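Local coordinates for protein 5-Carboxyvanillate Decarboxylase (Novosphingobium aromaticivorans, PDB 4QRN) that probably removes a carboxyl group from 5-carboxyvanillate as a manganese-dependent decarboxylase of the amidohydrolase superfamily, here caught with a nitro analogue bound, at residues A110-G115 with Y337-V342; L85-L88 with E93-I96; M66-G71 with G226-I231; I179-Q184 with G235-M240. One frame throughout, in Å; residues are numbered along the deposited sequence.

Interaction 1: residues A110-G115 with Y337-V342. With 1DF (4-hydroxy-3-methoxy-5-nitrobenzoic acid), chain F.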
loop_
_atom_site.group_PDB
_atom_site.type_symbol
_atom_site.label_atom_id
_atom_site.label_comp_id
_atom_site.label_asym_id
_atom_site.label_seq_id
_atom_site.Cartn_x
_atom_site.Cartn_y
_atom_site.Cartn_z
ATOM N N ALA A 110 2.756 23.532 6.084
ATOM C CA ALA A 110 3.957 23.224 5.290
ATOM C C ALA A 110 3.710 23.499 3.818
ATOM O O ALA A 110 2.617 23.282 3.284
ATOM C CB ALA A 110 4.365 21.764 5.489
ATOM N N LEU A 111 4.766 23.907 3.143
ATOM C CA LEU A 111 4.722 24.165 1.712
ATOM C C LEU A 111 4.303 22.893 0.983
ATOM O O LEU A 111 4.850 21.812 1.204
ATOM C CB LEU A 111 6.084 24.632 1.221
ATOM C CG LEU A 111 6.148 24.969 -0.269
ATOM C CD1 LEU A 111 5.347 26.212 -0.582
ATOM C CD2 LEU A 111 7.594 25.110 -0.730
ATOM N N THR A 112 3.344 23.027 0.076
ATOM C CA THR A 112 2.720 21.874 -0.521
ATOM C C THR A 112 3.665 21.104 -1.433
ATOM O O THR A 112 4.557 21.657 -2.101
ATOM C CB THR A 112 1.432 22.310 -1.235
ATOM O OG1 THR A 112 0.662 21.166 -1.585
ATOM C CG2 THR A 112 1.693 23.111 -2.487
ATOM N N SER A 113 3.451 19.793 -1.461
ATOM C CA SER A 113 4.288 18.897 -2.240
ATOM C C SER A 113 4.234 19.244 -3.727
ATOM O O SER A 113 3.160 19.503 -4.262
ATOM C CB SER A 113 3.787 17.483 -2.011
ATOM O OG SER A 113 4.542 16.562 -2.760
ATOM N N PRO A 114 5.380 19.188 -4.434
ATOM C CA PRO A 114 6.685 18.657 -4.020
ATOM C C PRO A 114 7.666 19.711 -3.509
ATOM O O PRO A 114 8.874 19.451 -3.446
ATOM C CB PRO A 114 7.209 18.046 -5.322
ATOM C CG PRO A 114 6.732 19.026 -6.358
ATOM C CD PRO A 114 5.322 19.354 -5.904
ATOM N N GLY A 115 7.175 20.894 -3.150
ATOM C CA GLY A 115 8.075 21.933 -2.680
ATOM C C GLY A 115 9.078 22.316 -3.756
ATOM O O GLY A 115 8.745 22.368 -4.951
ATOM N N TYR A 337 -6.096 20.129 4.921
ATOM C CA TYR A 337 -6.608 21.326 4.253
ATOM C C TYR A 337 -5.559 21.813 3.245
ATOM O O TYR A 337 -4.379 21.838 3.572
ATOM C CB TYR A 337 -6.830 22.395 5.290
ATOM C CG TYR A 337 -7.297 23.725 4.751
ATOM C CD1 TYR A 337 -6.387 24.718 4.372
ATOM C CD2 TYR A 337 -8.660 24.008 4.647
ATOM C CE1 TYR A 337 -6.812 25.962 3.933
ATOM C CE2 TYR A 337 -9.103 25.264 4.192
ATOM C CZ TYR A 337 -8.167 26.233 3.848
ATOM O OH TYR A 337 -8.559 27.494 3.431
ATOM N N PRO A 338 -5.957 22.254 2.040
ATOM C CA PRO A 338 -7.327 22.386 1.529
ATOM C C PRO A 338 -7.731 21.235 0.618
ATOM O O PRO A 338 -8.809 21.300 0.015
ATOM C CB PRO A 338 -7.248 23.704 0.755
ATOM C CG PRO A 338 -5.883 23.654 0.118
ATOM C CD PRO A 338 -4.999 22.995 1.186
ATOM N N TYR A 339 -6.871 20.228 0.486
ATOM C CA TYR A 339 -7.169 19.094 -0.370
ATOM C C TYR A 339 -8.363 18.279 0.100
ATOM O O TYR A 339 -9.043 17.636 -0.703
ATOM C CB TYR A 339 -5.931 18.198 -0.512
ATOM C CG TYR A 339 -4.778 18.963 -1.142
ATOM C CD1 TYR A 339 -4.762 19.225 -2.507
ATOM C CD2 TYR A 339 -3.708 19.427 -0.379
ATOM C CE1 TYR A 339 -3.742 19.950 -3.098
ATOM C CE2 TYR A 339 -2.670 20.171 -0.954
ATOM C CZ TYR A 339 -2.693 20.398 -2.320
ATOM O OH TYR A 339 -1.692 21.098 -2.926
ATOM N N GLN A 340 -8.601 18.279 1.408
ATOM C CA GLN A 340 -9.688 17.524 1.993
ATOM C C GLN A 340 -10.306 18.333 3.139
ATOM O O GLN A 340 -10.148 18.006 4.318
ATOM C CB GLN A 340 -9.197 16.148 2.430
ATOM C CG GLN A 340 -10.329 15.181 2.718
ATOM C CD GLN A 340 -9.900 13.730 2.569
ATOM O OE1 GLN A 340 -8.883 13.420 1.938
ATOM N NE2 GLN A 340 -10.672 12.831 3.180
ATOM N N TYR A 341 -10.999 19.407 2.770
ATOM C CA TYR A 341 -11.595 20.350 3.715
ATOM C C TYR A 341 -13.072 20.019 3.842
ATOM O O TYR A 341 -13.870 20.428 3.011
ATOM C CB TYR A 341 -11.404 21.772 3.168
ATOM C CG TYR A 341 -12.062 22.863 3.978
ATOM C CD1 TYR A 341 -11.843 22.984 5.349
ATOM C CD2 TYR A 341 -12.885 23.798 3.369
ATOM C CE1 TYR A 341 -12.424 23.992 6.098
ATOM C CE2 TYR A 341 -13.484 24.812 4.101
ATOM C CZ TYR A 341 -13.258 24.906 5.465
ATOM O OH TYR A 341 -13.859 25.898 6.202
ATOM N N VAL A 342 -13.427 19.244 4.859
ATOM C CA VAL A 342 -14.770 18.671 4.940
ATOM C C VAL A 342 -15.296 18.792 6.356
ATOM O O VAL A 342 -14.881 18.072 7.257
ATOM C CB VAL A 342 -14.780 17.177 4.519
ATOM C CG1 VAL A 342 -16.213 16.686 4.433
ATOM C CG2 VAL A 342 -13.999 16.952 3.204
HETATM C C1 1DF F . -3.478 16.014 -2.581
HETATM C CO1 1DF F . -3.591 15.392 -1.369
HETATM C CO2 1DF F . -2.355 16.833 -2.832
HETATM C CM1 1DF F . -2.587 15.712 -0.395
HETATM C CM2 1DF F . -1.500 17.216 -1.818
HETATM O OM 1DF F . -0.430 18.046 -1.996
HETATM C CZ 1DF F . -1.672 16.753 -0.522
HETATM C CC 1DF F . -4.458 15.794 -3.673
HETATM C CV 1DF F . -0.044 18.333 -3.341
HETATM O O1 1DF F . -5.683 15.513 -3.339
HETATM O O2 1DF F . -4.078 15.908 -4.843
HETATM O O3 1DF F . -0.995 17.221 0.485
HETATM N N 1DF F . -2.437 14.685 0.694
HETATM O O11 1DF F . -1.558 14.737 1.507
HETATM O O22 1DF F . -3.177 13.664 0.628
#
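T112 and Y339 meet chiefly through their hydroxyls: T112 OG1 lies 2.7 Å from Y339 OH, a hydrogen bond in which either oxygen could be the donor. The threonine oxygen arrives at the edge of the phenol, near the ring plane, and so leaves the ring faces to other partners. Over one face the ring of the bound 4-hydroxy-3-methoxy-5-nitrobenzoic acid lies nearly parallel, its atom CM2 3.2 Å above the centre of the Y339 ring. The methoxy group is held at the hydroxyl end of the phenol, with its methyl carbon CV 3.2 Å from Y339 OH and its oxygen OM 3.3 Å from T112 OG1. S113 closes in on the same methyl through its backbone, S113 O standing 3.5 Å from CV. T112 reaches the phenol because its OG1 is anti to the backbone N (chi1 -168°). Further out, Y339 meets Y73 edge-to-face and packs on L88 and W70, while R80 bonds both to the Y339 carbonyl and to the ligand. Cis peptide bonds precede P114 and P338, one in each loop, and D336, a manganese ligand, immediately precedes Y337. Loops at the C-terminal ends of parallel strands thus build the pocket beside the metal, as in the distorted (β/α)8 barrels of amidohydrolases.

Interaction 2: residues L85-L88 with E93-I96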
loop_
_atom_site.group_PDB
_atom_site.type_symbol
_atom_site.label_atom_id
_atom_site.label_comp_id
_atom_site.label_asym_id
_atom_site.label_seq_id
_atom_site.Cartn_x
_atom_site.Cartn_y
_atom_site.Cartn_z
ATOM N N LEU A 85 -6.588 25.768 -5.262
ATOM C CA LEU A 85 -5.485 26.668 -5.563
ATOM C C LEU A 85 -5.681 27.988 -4.817
ATOM O O LEU A 85 -4.723 28.536 -4.257
ATOM C CB LEU A 85 -5.393 26.865 -7.076
ATOM C CG LEU A 85 -4.246 27.723 -7.582
ATOM C CD1 LEU A 85 -2.920 27.110 -7.197
ATOM C CD2 LEU A 85 -4.383 27.917 -9.107
ATOM N N GLU A 86 -6.907 28.506 -4.811
ATOM C CA GLU A 86 -7.175 29.727 -4.073
ATOM C C GLU A 86 -6.844 29.590 -2.588
ATOM O O GLU A 86 -6.203 30.451 -1.971
ATOM C CB GLU A 86 -8.648 30.103 -4.223
ATOM C CG GLU A 86 -9.006 30.638 -5.579
ATOM C CD GLU A 86 -10.474 31.041 -5.688
ATOM O OE1 GLU A 86 -11.160 31.178 -4.641
ATOM O OE2 GLU A 86 -10.942 31.239 -6.835
ATOM N N ARG A 87 -7.295 28.502 -1.989
ATOM C CA ARG A 87 -7.058 28.301 -0.561
ATOM C C ARG A 87 -5.572 28.092 -0.267
ATOM O O ARG A 87 -5.079 28.604 0.753
ATOM C CB ARG A 87 -7.900 27.136 -0.022
ATOM C CG ARG A 87 -9.371 27.513 0.121
ATOM C CD ARG A 87 -10.196 26.327 0.517
ATOM N NE ARG A 87 -11.535 26.756 0.887
ATOM C CZ ARG A 87 -12.652 26.124 0.574
ATOM N NH1 ARG A 87 -12.623 24.997 -0.123
ATOM N NH2 ARG A 87 -13.805 26.643 0.980
ATOM N N LEU A 88 -4.871 27.336 -1.103
ATOM C CA LEU A 88 -3.440 27.129 -0.866
ATOM C C LEU A 88 -2.693 28.434 -0.745
ATOM O O LEU A 88 -1.774 28.572 0.068
ATOM C CB LEU A 88 -2.818 26.352 -2.030
ATOM C CG LEU A 88 -3.068 24.842 -2.051
ATOM C CD1 LEU A 88 -2.602 24.291 -3.406
ATOM C CD2 LEU A 88 -2.325 24.146 -0.912
ATOM N N GLU A 93 -6.603 35.948 6.384
ATOM C CA GLU A 93 -7.943 35.960 6.941
ATOM C C GLU A 93 -8.870 34.923 6.336
ATOM O O GLU A 93 -9.744 34.437 7.046
ATOM C CB GLU A 93 -8.568 37.346 6.783
ATOM C CG GLU A 93 -7.851 38.429 7.561
ATOM C CD GLU A 93 -7.819 38.152 9.053
ATOM O OE1 GLU A 93 -8.728 37.452 9.556
ATOM O OE2 GLU A 93 -6.882 38.631 9.724
ATOM N N ARG A 94 -8.709 34.580 5.057
ATOM C CA ARG A 94 -9.566 33.542 4.462
ATOM C C ARG A 94 -9.251 32.188 5.078
ATOM O O ARG A 94 -10.170 31.443 5.431
ATOM C CB ARG A 94 -9.476 33.451 2.916
ATOM C CG ARG A 94 -10.319 32.219 2.336
ATOM C CD ARG A 94 -10.238 31.963 0.808
ATOM N NE ARG A 94 -11.180 30.907 0.373
ATOM C CZ ARG A 94 -11.427 30.585 -0.894
ATOM N NH1 ARG A 94 -12.296 29.625 -1.173
ATOM N NH2 ARG A 94 -10.805 31.217 -1.885
ATOM N N ARG A 95 -7.963 31.860 5.212
ATOM C CA ARG A 95 -7.590 30.595 5.833
ATOM C C ARG A 95 -8.110 30.550 7.274
ATOM O O ARG A 95 -8.644 29.536 7.714
ATOM C CB ARG A 95 -6.073 30.428 5.791
ATOM C CG ARG A 95 -5.583 29.160 6.485
ATOM C CD ARG A 95 -4.105 28.938 6.291
ATOM N NE ARG A 95 -3.724 28.746 4.903
ATOM C CZ ARG A 95 -3.427 27.582 4.334
ATOM N NH1 ARG A 95 -3.421 26.431 5.026
ATOM N NH2 ARG A 95 -3.076 27.560 3.059
ATOM N N ILE A 96 -7.937 31.637 8.012
ATOM C CA ILE A 96 -8.417 31.689 9.387
ATOM C C ILE A 96 -9.929 31.478 9.439
ATOM O O ILE A 96 -10.415 30.750 10.294
ATOM C CB ILE A 96 -8.039 33.028 10.034
ATOM C CG1 ILE A 96 -6.525 33.127 10.235
ATOM C CG2 ILE A 96 -8.821 33.259 11.343
ATOM C CD1 ILE A 96 -5.980 32.302 11.332
HETATM O O HOH W 1 -13.500 29.431 1.799
#
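A tight helix-to-helix corner, in which helix 79-89 gives way after a short turn to helix 93-101, is bridged by three arginines and a glutamate. At its outer end R94 NH2 donates to E86 OE1 over 2.8 Å, a salt bridge with an N-H...O angle of 158°. The carboxylate oxygen offers its anti lone pair and lies almost in the guanidinium plane, although the two flat groups are turned 63° apart. R94 spans the gap because its chain runs extended from CG to NE, with CG anti to the backbone N (chi1 175°). Its guanidinium lies with one face against the methylene R87 CG, 3.6 Å above the plane. At this junction of consecutive helices the R87 and R94 side chains cross at about a right angle, which brings R87 NE within 3.6 Å of R94 NH1. Two positive groups so close would be expected to repel, but each has other partners: D98 forms a salt bridge with R87 NE, and Q83 OE1 accepts from R94 NH1. A water also joins them, accepting from R87 NH2 at 2.9 Å and from R94 NE at 3.1 Å. On the buried side R95, bent at chi3, turns its guanidinium back toward the end of the first helix, where R95 NH2 lies 3.2 Å from R87 O; R95 NE donates to D90 O and R95 NH2 to A43 O.

Interaction 3: residues M66-G71 with G226-I231; sequences MVSLWG and GLDGAI. With 1DF (4-hydroxy-3-methoxy-5-nitrobenzoic acid), chain F.
A single, partly buried hydrogen bond between a helix and a loop, S68 to D228, joins two walls of the ligand pocket, one or two residues along each chain segment from those that line it. S68 OG donates to D228 OD2 over 2.7 Å, meeting the carboxylate oxygen on its syn side and 19° out of the carboxylate plane. The hydroxyl projects from the helix with OG anti to the backbone N (chi1 178°). S68 CB follows to 3.3 Å from D228 OD2. The other carboxylate oxygen, D228 OD1, has a weak hydrogen bond to Y288 of the second subunit, which also packs against S68. One residue beyond S68, L69 brings CD1 to 3.9 Å from the ligand carboxylate oxygen O2; two residues beyond D228, A230 CB lies 3.8 Å from O1 of that carboxylate. The serine-aspartate pair therefore connects the backbones that carry these two pocket residues. Helix 64-75 supplies one side, and the loop leaving helix 220-225 through a Schellman motif at G226 supplies the other; L223 of that helix packs on both S68 and D228, and the loop then leads into helix 233-248.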
loop_
_atom_site.group_PDB
_atom_site.type_symbol
_atom_site.label_atom_id
_atom_site.label_comp_id
_atom_site.label_asym_id
_atom_site.label_seq_id
_atom_site.Cartn_x
_atom_site.Cartn_y
_atom_site.Cartn_z
ATOM N N MET A 66 4.850 15.798 -11.826
ATOM C CA MET A 66 4.569 17.224 -11.763
ATOM C C MET A 66 3.558 17.589 -12.849
ATOM O O MET A 66 2.643 18.389 -12.604
ATOM C CB MET A 66 5.855 18.045 -11.902
ATOM C CG MET A 66 5.590 19.539 -11.941
ATOM S SD MET A 66 7.072 20.547 -12.032
ATOM C CE MET A 66 7.785 20.233 -10.431
ATOM N N VAL A 67 3.741 17.063 -14.065
ATOM C CA VAL A 67 2.764 17.320 -15.109
ATOM C C VAL A 67 1.378 16.891 -14.640
ATOM O O VAL A 67 0.398 17.614 -14.822
ATOM C CB VAL A 67 3.158 16.624 -16.433
ATOM C CG1 VAL A 67 2.037 16.747 -17.476
ATOM C CG2 VAL A 67 4.488 17.192 -16.968
ATOM N N SER A 68 1.289 15.698 -14.066
ATOM C CA SER A 68 -0.013 15.184 -13.639
ATOM C C SER A 68 -0.612 16.007 -12.502
ATOM O O SER A 68 -1.757 16.431 -12.570
ATOM C CB SER A 68 0.160 13.745 -13.211
ATOM O OG SER A 68 -1.073 13.236 -12.746
ATOM N N LEU A 69 0.157 16.222 -11.447
ATOM C CA LEU A 69 -0.365 16.834 -10.232
ATOM C C LEU A 69 -0.567 18.340 -10.396
ATOM O O LEU A 69 -1.652 18.865 -10.106
ATOM C CB LEU A 69 0.626 16.564 -9.085
ATOM C CG LEU A 69 0.265 17.101 -7.705
ATOM C CD1 LEU A 69 -0.987 16.417 -7.187
ATOM C CD2 LEU A 69 1.433 16.898 -6.757
ATOM N N TRP A 70 0.482 19.029 -10.850
ATOM C CA TRP A 70 0.443 20.482 -10.923
ATOM C C TRP A 70 -0.122 20.980 -12.249
ATOM O O TRP A 70 -0.691 22.055 -12.287
ATOM C CB TRP A 70 1.804 21.104 -10.524
ATOM C CG TRP A 70 1.875 21.034 -9.024
ATOM C CD1 TRP A 70 2.594 20.164 -8.250
ATOM C CD2 TRP A 70 1.047 21.770 -8.137
ATOM N NE1 TRP A 70 2.277 20.334 -6.916
ATOM C CE2 TRP A 70 1.323 21.310 -6.829
ATOM C CE3 TRP A 70 0.084 22.772 -8.318
ATOM C CZ2 TRP A 70 0.665 21.796 -5.722
ATOM C CZ3 TRP A 70 -0.551 23.270 -7.190
ATOM C CH2 TRP A 70 -0.248 22.779 -5.924
ATOM N N GLY A 71 -0.034 20.194 -13.322
ATOM C CA GLY A 71 -0.829 20.510 -14.500
ATOM C C GLY A 71 -2.306 20.551 -14.111
ATOM O O GLY A 71 -3.083 21.417 -14.536
ATOM N N GLY A 226 -4.834 6.531 -13.663
ATOM C CA GLY A 226 -5.378 7.576 -12.825
ATOM C C GLY A 226 -5.094 7.414 -11.329
ATOM O O GLY A 226 -5.807 7.967 -10.453
ATOM N N LEU A 227 -4.052 6.633 -11.027
ATOM C CA LEU A 227 -3.750 6.210 -9.664
ATOM C C LEU A 227 -2.462 6.796 -9.109
ATOM O O LEU A 227 -2.024 6.390 -8.040
ATOM C CB LEU A 227 -3.677 4.674 -9.614
ATOM C CG LEU A 227 -4.952 3.933 -10.015
ATOM C CD1 LEU A 227 -4.743 2.435 -9.942
ATOM C CD2 LEU A 227 -6.129 4.340 -9.106
ATOM N N ASP A 228 -1.839 7.752 -9.804
ATOM C CA ASP A 228 -0.545 8.269 -9.361
ATOM C C ASP A 228 -0.601 9.207 -8.160
ATOM O O ASP A 228 0.418 9.437 -7.505
ATOM C CB ASP A 228 0.152 8.993 -10.525
ATOM C CG ASP A 228 -0.709 10.122 -11.112
ATOM O OD1 ASP A 228 -1.797 9.800 -11.632
ATOM O OD2 ASP A 228 -0.296 11.300 -11.062
ATOM N N GLY A 229 -1.767 9.790 -7.896
ATOM C CA GLY A 229 -1.881 10.810 -6.850
ATOM C C GLY A 229 -2.371 10.257 -5.529
ATOM O O GLY A 229 -2.043 9.121 -5.130
ATOM N N ALA A 230 -3.117 11.093 -4.811
ATOM C CA ALA A 230 -3.561 10.805 -3.448
ATOM C C ALA A 230 -4.331 9.493 -3.333
ATOM O O ALA A 230 -4.260 8.845 -2.280
ATOM C CB ALA A 230 -4.376 11.963 -2.908
ATOM N N ILE A 231 -5.056 9.086 -4.374
ATOM C CA ILE A 231 -5.804 7.854 -4.276
ATOM C C ILE A 231 -4.933 6.621 -4.003
ATOM O O ILE A 231 -5.443 5.654 -3.415
ATOM C CB ILE A 231 -6.626 7.644 -5.573
ATOM C CG1 ILE A 231 -7.679 6.551 -5.381
ATOM C CG2 ILE A 231 -5.746 7.393 -6.803
ATOM C CD1 ILE A 231 -8.582 6.351 -6.635
HETATM C C1 1DF F . -3.478 16.014 -2.581
HETATM C CO1 1DF F . -3.591 15.392 -1.369
HETATM C CO2 1DF F . -2.355 16.833 -2.832
HETATM C CM1 1DF F . -2.587 15.712 -0.395
HETATM C CM2 1DF F . -1.500 17.216 -1.818
HETATM O OM 1DF F . -0.430 18.046 -1.996
HETATM C CZ 1DF F . -1.672 16.753 -0.522
HETATM C CC 1DF F . -4.458 15.794 -3.673
HETATM C CV 1DF F . -0.044 18.333 -3.341
HETATM O O1 1DF F . -5.683 15.513 -3.339
HETATM O O2 1DF F . -4.078 15.908 -4.843
HETATM O O3 1DF F . -0.995 17.221 0.485
HETATM N N 1DF F . -2.437 14.685 0.694
HETATM O O11 1DF F . -1.558 14.737 1.507
HETATM O O22 1DF F . -3.177 13.664 0.628
#

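Interaction 4: residues I179-Q184 with G235-M240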
loop_
_atom_site.group_PDB
_atom_site.type_symbol
_atom_site.label_atom_id
_atom_site.label_comp_id
_atom_site.label_asym_id
_atom_site.label_seq_id
_atom_site.Cartn_x
_atom_site.Cartn_y
_atom_site.Cartn_z
ATOM N N ILE A 179 9.521 16.989 4.372
ATOM C CA ILE A 179 10.150 16.634 3.109
ATOM C C ILE A 179 9.103 15.858 2.320
ATOM O O ILE A 179 8.457 14.937 2.841
ATOM C CB ILE A 179 11.448 15.822 3.311
ATOM C CG1 ILE A 179 12.507 16.721 3.969
ATOM C CG2 ILE A 179 11.951 15.250 1.958
ATOM C CD1 ILE A 179 13.851 16.035 4.228
ATOM N N ASN A 180 8.920 16.254 1.065
ATOM C CA ASN A 180 7.897 15.713 0.179
ATOM C C ASN A 180 8.437 14.499 -0.535
ATOM O O ASN A 180 8.631 14.482 -1.753
ATOM C CB ASN A 180 7.462 16.831 -0.756
ATOM C CG ASN A 180 7.030 18.017 0.017
ATOM O OD1 ASN A 180 6.027 17.934 0.729
ATOM N ND2 ASN A 180 7.806 19.114 -0.046
ATOM N N SER A 181 8.738 13.481 0.260
ATOM C CA SER A 181 9.259 12.205 -0.178
ATOM C C SER A 181 10.473 12.390 -1.090
ATOM O O SER A 181 11.387 13.112 -0.698
ATOM C CB SER A 181 8.147 11.299 -0.716
ATOM O OG SER A 181 8.561 9.964 -0.598
ATOM N N HIS A 182 10.564 11.670 -2.215
ATOM C CA HIS A 182 11.815 11.638 -2.975
ATOM C C HIS A 182 12.233 13.027 -3.476
ATOM O O HIS A 182 11.421 13.939 -3.642
ATOM C CB HIS A 182 11.696 10.683 -4.185
ATOM C CG HIS A 182 10.849 11.216 -5.291
ATOM N ND1 HIS A 182 11.373 11.887 -6.380
ATOM C CD2 HIS A 182 9.503 11.177 -5.463
ATOM C CE1 HIS A 182 10.372 12.245 -7.174
ATOM N NE2 HIS A 182 9.230 11.820 -6.644
ATOM N N THR A 183 13.535 13.157 -3.731
ATOM C CA THR A 183 14.046 14.327 -4.423
ATOM C C THR A 183 14.650 13.853 -5.725
ATOM O O THR A 183 15.684 13.166 -5.735
ATOM C CB THR A 183 15.072 15.107 -3.551
ATOM O OG1 THR A 183 14.373 15.689 -2.451
ATOM C CG2 THR A 183 15.756 16.227 -4.339
ATOM N N GLN A 184 13.955 14.162 -6.814
ATOM C CA GLN A 184 14.436 13.802 -8.152
ATOM C C GLN A 184 14.801 12.313 -8.235
ATOM O O GLN A 184 15.809 11.926 -8.830
ATOM C CB GLN A 184 15.575 14.735 -8.571
ATOM C CG GLN A 184 15.041 16.149 -8.709
ATOM C CD GLN A 184 16.116 17.173 -8.958
ATOM O OE1 GLN A 184 16.962 16.989 -9.827
ATOM N NE2 GLN A 184 16.098 18.259 -8.193
ATOM N N GLY A 235 0.489 6.920 -1.398
ATOM C CA GLY A 235 0.724 5.959 -0.334
ATOM C C GLY A 235 1.832 4.981 -0.665
ATOM O O GLY A 235 2.574 4.563 0.218
ATOM N N VAL A 236 1.925 4.583 -1.928
ATOM C CA VAL A 236 3.003 3.701 -2.366
ATOM C C VAL A 236 4.341 4.399 -2.146
ATOM O O VAL A 236 5.268 3.847 -1.539
ATOM C CB VAL A 236 2.814 3.330 -3.844
ATOM C CG1 VAL A 236 4.084 2.656 -4.403
ATOM C CG2 VAL A 236 1.572 2.432 -4.036
ATOM N N GLU A 237 4.459 5.617 -2.682
ATOM C CA GLU A 237 5.704 6.369 -2.626
ATOM C C GLU A 237 6.154 6.584 -1.178
ATOM O O GLU A 237 7.306 6.381 -0.815
ATOM C CB GLU A 237 5.493 7.700 -3.358
ATOM C CG GLU A 237 6.538 8.760 -3.086
ATOM C CD GLU A 237 7.965 8.465 -3.530
ATOM O OE1 GLU A 237 8.192 7.591 -4.388
ATOM O OE2 GLU A 237 8.856 9.177 -3.021
ATOM N N THR A 238 5.218 7.026 -0.343
ATOM C CA THR A 238 5.580 7.465 1.000
ATOM C C THR A 238 5.806 6.265 1.917
ATOM O O THR A 238 6.738 6.257 2.718
ATOM C CB THR A 238 4.488 8.382 1.563
ATOM O OG1 THR A 238 4.160 9.369 0.592
ATOM C CG2 THR A 238 4.979 9.084 2.820
ATOM N N GLY A 239 4.956 5.249 1.814
ATOM C CA GLY A 239 5.177 4.036 2.576
ATOM C C GLY A 239 6.499 3.382 2.188
ATOM O O GLY A 239 7.246 2.909 3.046
ATOM N N MET A 240 6.800 3.340 0.900
ATOM C CA MET A 240 8.090 2.820 0.462
ATOM C C MET A 240 9.235 3.602 1.100
ATOM O O MET A 240 10.229 3.031 1.546
ATOM C CB MET A 240 8.219 2.887 -1.063
ATOM C CG MET A 240 9.528 2.287 -1.567
ATOM S SD MET A 240 9.744 2.474 -3.347
ATOM C CE MET A 240 9.848 4.236 -3.536
#
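E237 reaches from its helix to the loop of S181 and H182, leaving the backbone with CG anti to N (chi1 164°) and bending at chi2. From CB the chain passes to CG, which packs 3.4 Å from S181 OG and 3.8 Å from S181 CB. CD follows, 3.7 Å from H182 CD2. At the tip, OE2 takes two bonds from the loop: S181 OG donates over 2.6 Å, on the anti side and 27° out of the carboxylate plane, and H182 N donates over 3.1 Å, nearly along the C-O axis. The same oxygen also lies at the edge of the H182 ring, 3.2 Å from CD2, with ring and carboxylate planes 77° apart. OE1 accepts from Y187 OH, so both oxygens of this buried carboxylate have donors, which is consistent with an ionised group. S181 OG is itself hydrogen-bonded to H241 ND1, and the H182 ring is held by T213 O at NE2 and G185 N at ND1. The contact thus ties the loop after strand 177-179 of the barrel to helix 233-248, whose T238 rests on I209 of the adjacent strand 207-209 and whose V236 packs on V236 of the second subunit.

From the N terminus, the first segment is 66-71, whose partner 226-231 closes a long loop as interaction 3. Inside that loop lies the short helix-to-helix connection of interaction 2, joining consecutive helices 79-89 and 93-101. The end of strand 106-111 belongs to 110-115, which opens interaction 1 and closes only at 337-342, so interactions 1 and 3 cross. Interaction 4, from 179-184 to 235-240, is nested within interaction 1 and crosses interaction 3. Interactions 1 and 3 share the ligand and are joined by W70 NE1 to S113 O, 2.9 Å; interaction 2 packs against interaction 1, and N180 of interaction 4 packs on S113 and P114 of interaction 1. Together they tie the peripheral helices to both parallel sheets.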